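Long-range contacts in YghZ aldo-keto reductase (Escherichia coli, PDB 3N6Q), which probably reduces aldehydes or ketones to alcohols with NADPH, as other TIM-barrel aldo-keto reductases do: residues B[35-39]-B[72-76]; B[197-201]-B[328-332]. All coordinates share one frame. Numbering follows the deposited sequence.

Contact 1: residues B[35-39]-B[72-76]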
# COMPACT_ATOMS: atom_id res chain seq x y z
N ASN B 35 -5.19 11.70 -35.03
CA ASN B 35 -6.58 11.41 -35.45
C ASN B 35 -7.58 11.48 -34.31
O ASN B 35 -8.76 11.23 -34.55
CB ASN B 35 -6.74 10.07 -36.25
CG ASN B 35 -5.75 9.97 -37.40
OD1 ASN B 35 -4.83 9.13 -37.37
ND2 ASN B 35 -5.74 10.97 -38.22
N PHE B 36 -7.09 11.66 -33.07
CA PHE B 36 -7.93 11.67 -31.86
C PHE B 36 -7.87 12.94 -31.05
O PHE B 36 -8.20 12.92 -29.87
CB PHE B 36 -7.62 10.45 -30.95
CG PHE B 36 -7.99 9.11 -31.62
CD1 PHE B 36 -9.22 8.58 -31.39
CD2 PHE B 36 -7.20 8.57 -32.65
CE1 PHE B 36 -9.67 7.37 -32.02
CE2 PHE B 36 -7.62 7.39 -33.35
CZ PHE B 36 -8.83 6.77 -33.02
N GLY B 37 -7.46 14.03 -31.68
CA GLY B 37 -7.36 15.32 -31.00
C GLY B 37 -8.66 16.09 -31.05
O GLY B 37 -9.64 15.61 -31.64
N HIS B 38 -8.70 17.26 -30.40
CA HIS B 38 -9.90 18.12 -30.54
C HIS B 38 -10.00 18.65 -31.95
O HIS B 38 -11.04 19.22 -32.32
CB HIS B 38 -9.82 19.29 -29.55
CG HIS B 38 -10.05 18.87 -28.14
ND1 HIS B 38 -10.94 17.88 -27.78
CD2 HIS B 38 -9.51 19.34 -26.99
CE1 HIS B 38 -10.91 17.73 -26.47
NE2 HIS B 38 -10.11 18.66 -25.96
N VAL B 39 -8.92 18.55 -32.72
CA VAL B 39 -9.03 18.92 -34.14
C VAL B 39 -9.69 17.91 -35.07
O VAL B 39 -9.87 18.19 -36.27
CB VAL B 39 -7.68 19.31 -34.76
CG1 VAL B 39 -7.06 20.43 -33.97
CG2 VAL B 39 -6.73 18.09 -34.82
N SER B 72 -5.71 15.70 -25.39
CA SER B 72 -7.09 15.62 -25.95
C SER B 72 -7.40 14.21 -26.44
O SER B 72 -8.55 13.80 -26.43
CB SER B 72 -7.34 16.66 -27.07
OG SER B 72 -6.41 16.54 -28.16
N ALA B 73 -6.38 13.49 -26.92
CA ALA B 73 -6.62 12.06 -27.29
C ALA B 73 -7.08 11.24 -26.10
O ALA B 73 -8.05 10.53 -26.18
CB ALA B 73 -5.34 11.38 -27.94
N GLU B 74 -6.46 11.42 -24.94
CA GLU B 74 -6.93 10.73 -23.75
C GLU B 74 -8.38 11.12 -23.39
O GLU B 74 -9.15 10.27 -22.96
CB GLU B 74 -6.03 11.14 -22.57
CG GLU B 74 -4.73 10.21 -22.60
CD GLU B 74 -3.75 10.62 -21.53
OE1 GLU B 74 -3.92 11.78 -21.02
OE2 GLU B 74 -2.84 9.81 -21.19
N GLU B 75 -8.66 12.43 -23.39
CA GLU B 75 -10.06 12.88 -23.08
C GLU B 75 -11.11 12.28 -24.04
O GLU B 75 -12.17 11.80 -23.61
CB GLU B 75 -10.16 14.40 -23.20
CG GLU B 75 -9.38 15.11 -22.19
CD GLU B 75 -9.49 16.65 -22.30
OE1 GLU B 75 -9.94 17.19 -23.31
OE2 GLU B 75 -9.06 17.33 -21.33
N ASN B 76 -10.79 12.29 -25.32
CA ASN B 76 -11.72 11.81 -26.36
C ASN B 76 -11.89 10.34 -26.25
O ASN B 76 -13.01 9.79 -26.25
CB ASN B 76 -11.22 12.20 -27.76
CG ASN B 76 -11.48 13.64 -28.09
OD1 ASN B 76 -12.46 14.23 -27.59
ND2 ASN B 76 -10.62 14.24 -28.89
O HOH W 1 -12.74 16.54 -29.12
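The CA-to-CB bond of Asn76 points toward loop 35-39, and with chi1 m its ND2 gives Phe36 O a nearly straight hydrogen bond of 2.9 Å. Phe36 O also takes a CA-H...O contact from Ala73 CA at 3.1 Å. Phe36 leaves sideways, and its m rotamer carries the ring off from 72-76 onto Ile48 and Leu49 of helix 42-54. Phe36 CB stays 3.9 Å from Ala73 CB. The His38 ring swings back over the start of helix 72-84. Ser72 CB makes a CH-pi contact with one face, 3.5 Å from the His38 ring centroid. At the edge, His38 NE2 donates a weak hydrogen bond to Glu75 OE1 at 3.0 Å. A water joins His38 ND1 (2.6 Å) to Asn76 OD1 (2.8 Å). Ser72 OG is hydrogen-bonded to Pro69 O and accepts a weak hydrogen bond from His38 N at 3.3 Å. Thus the loop after barrel strand 24-31 meets helix 72-84. With ND2 donating and OD1 accepting, the Asn76 amide is oriented; the other direct hydrogen bonds are weak.

Contact 2: residues B[197-201]-B[328-332]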
# COMPACT_ATOMS: atom_id res chain seq x y z
N ASN B 197 10.83 -0.52 -38.34
CA ASN B 197 10.14 -0.83 -39.57
C ASN B 197 11.19 -1.26 -40.61
O ASN B 197 12.40 -1.33 -40.32
CB ASN B 197 9.35 0.40 -40.10
CG ASN B 197 10.21 1.68 -40.21
OD1 ASN B 197 11.13 1.77 -41.01
ND2 ASN B 197 9.84 2.72 -39.43
N LEU B 198 10.74 -1.43 -41.84
CA LEU B 198 11.64 -1.96 -42.85
C LEU B 198 12.84 -1.04 -43.08
O LEU B 198 13.93 -1.52 -43.38
CB LEU B 198 10.89 -2.16 -44.17
CG LEU B 198 10.41 -3.55 -44.50
CD1 LEU B 198 9.72 -3.42 -45.86
CD2 LEU B 198 11.57 -4.51 -44.65
N LEU B 199 12.64 0.27 -42.90
CA LEU B 199 13.64 1.27 -43.23
C LEU B 199 14.44 1.67 -42.00
O LEU B 199 15.35 2.46 -42.11
CB LEU B 199 12.98 2.53 -43.81
CG LEU B 199 12.05 2.17 -44.97
CD1 LEU B 199 11.59 3.46 -45.60
CD2 LEU B 199 12.81 1.31 -45.98
N ASN B 200 14.04 1.18 -40.83
CA ASN B 200 14.68 1.64 -39.59
C ASN B 200 14.97 0.48 -38.67
O ASN B 200 14.08 -0.00 -37.94
CB ASN B 200 13.86 2.73 -38.88
CG ASN B 200 14.56 3.22 -37.62
OD1 ASN B 200 15.63 2.73 -37.27
ND2 ASN B 200 13.93 4.12 -36.92
N ARG B 201 16.18 -0.07 -38.79
CA ARG B 201 16.51 -1.29 -38.08
C ARG B 201 17.49 -1.11 -36.95
O ARG B 201 18.14 -2.06 -36.56
CB ARG B 201 16.98 -2.41 -39.02
CG ARG B 201 15.97 -2.54 -40.15
CD ARG B 201 16.02 -3.86 -40.74
NE ARG B 201 15.48 -3.75 -42.06
CZ ARG B 201 15.75 -4.63 -43.00
NH1 ARG B 201 16.54 -5.67 -42.68
NH2 ARG B 201 15.21 -4.47 -44.21
N ILE B 328 14.74 -7.67 -50.54
CA ILE B 328 14.20 -6.49 -49.82
C ILE B 328 15.37 -5.63 -49.30
O ILE B 328 15.46 -4.44 -49.59
CB ILE B 328 13.29 -6.95 -48.65
CG1 ILE B 328 11.96 -7.43 -49.25
CG2 ILE B 328 13.11 -5.73 -47.56
CD1 ILE B 328 11.05 -8.20 -48.24
N ASP B 329 16.32 -6.25 -48.60
CA ASP B 329 17.47 -5.49 -48.09
C ASP B 329 18.29 -4.85 -49.20
O ASP B 329 18.79 -3.72 -49.07
CB ASP B 329 18.38 -6.34 -47.23
CG ASP B 329 17.75 -6.69 -45.89
OD1 ASP B 329 16.62 -6.23 -45.61
OD2 ASP B 329 18.38 -7.48 -45.15
N GLN B 330 18.52 -5.59 -50.27
CA GLN B 330 19.24 -5.00 -51.37
C GLN B 330 18.57 -3.73 -51.96
O GLN B 330 19.28 -2.77 -52.30
CB GLN B 330 19.51 -6.06 -52.45
CG GLN B 330 20.40 -5.56 -53.60
CD GLN B 330 21.85 -5.52 -53.17
OE1 GLN B 330 22.40 -6.52 -52.69
NE2 GLN B 330 22.46 -4.33 -53.26
N HIS B 331 17.25 -3.75 -52.20
CA HIS B 331 16.55 -2.58 -52.73
C HIS B 331 16.73 -1.42 -51.74
O HIS B 331 16.91 -0.26 -52.15
CB HIS B 331 15.05 -2.82 -52.91
CG HIS B 331 14.71 -3.70 -54.06
ND1 HIS B 331 15.27 -3.53 -55.31
CD2 HIS B 331 13.87 -4.76 -54.16
CE1 HIS B 331 14.77 -4.44 -56.14
NE2 HIS B 331 13.89 -5.17 -55.47
N ILE B 332 16.74 -1.75 -50.45
CA ILE B 332 16.90 -0.68 -49.42
C ILE B 332 18.28 -0.02 -49.47
O ILE B 332 18.39 1.21 -49.60
CB ILE B 332 16.48 -1.12 -48.00
CG1 ILE B 332 14.95 -1.34 -47.97
CG2 ILE B 332 16.85 -0.05 -46.93
CD1 ILE B 332 14.49 -2.26 -46.80
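Residues 197-200 form a type I beta turn, closed by a hydrogen bond from Asn200 N to Asn197 O at 3.0 Å. Asn197 OD1 accepts from Leu199 N at 2.8 Å, an Asx turn at the same corner. Arg201 follows as the N-cap of helix 202-205. Facing the turn is a helical segment, with Ile332 N hydrogen-bonded to Ile328 O at 3.1 Å. The closest CA pair, Leu199 and Ile332, is 7.3 Å apart, so side chains fill the gap. The family fold is a TIM barrel. Here the loop after barrel strand 191-193 meets helix 322-334, close to the end of the modelled chain. Leu198 CD2 packs on Ile328 CG2 at 3.5 Å, and Leu199 CD2 on Ile332 CG1 at 3.9 Å. Trp288 of helix 281-289 touches Leu198, Arg201 and Ile328. Arg201 folds back so that its NE is hydrogen-bonded to Leu198 O at 3.0 Å. Arg201 NH2 makes a salt bridge to Asp329 OD1 at 2.7 Å, while Ile332 CD1 lies 3.5 Å from the same NH2.

How the contacts relate
The two contacts lie on opposite sides of the chain's centre, with centres 33 Å apart and nearest atoms about 16 Å apart. They share no helix or strand. Both are buried contacts, centred about 17 and 20 Å from the centre of the chain. Each joins a helix to a loop that follows the C-terminal end of a barrel strand. Contact 1 links early parts of the barrel, 33 residues apart, and includes an exposed histidine, the residue most covered by the other segment. Contact 2 spans 127 residues and brings a late helix back to the loop. Contact 1 relies mostly on polar groups and a water, plus small apolar touches. Contact 2 combines aliphatic packing with a partly exposed charged pair.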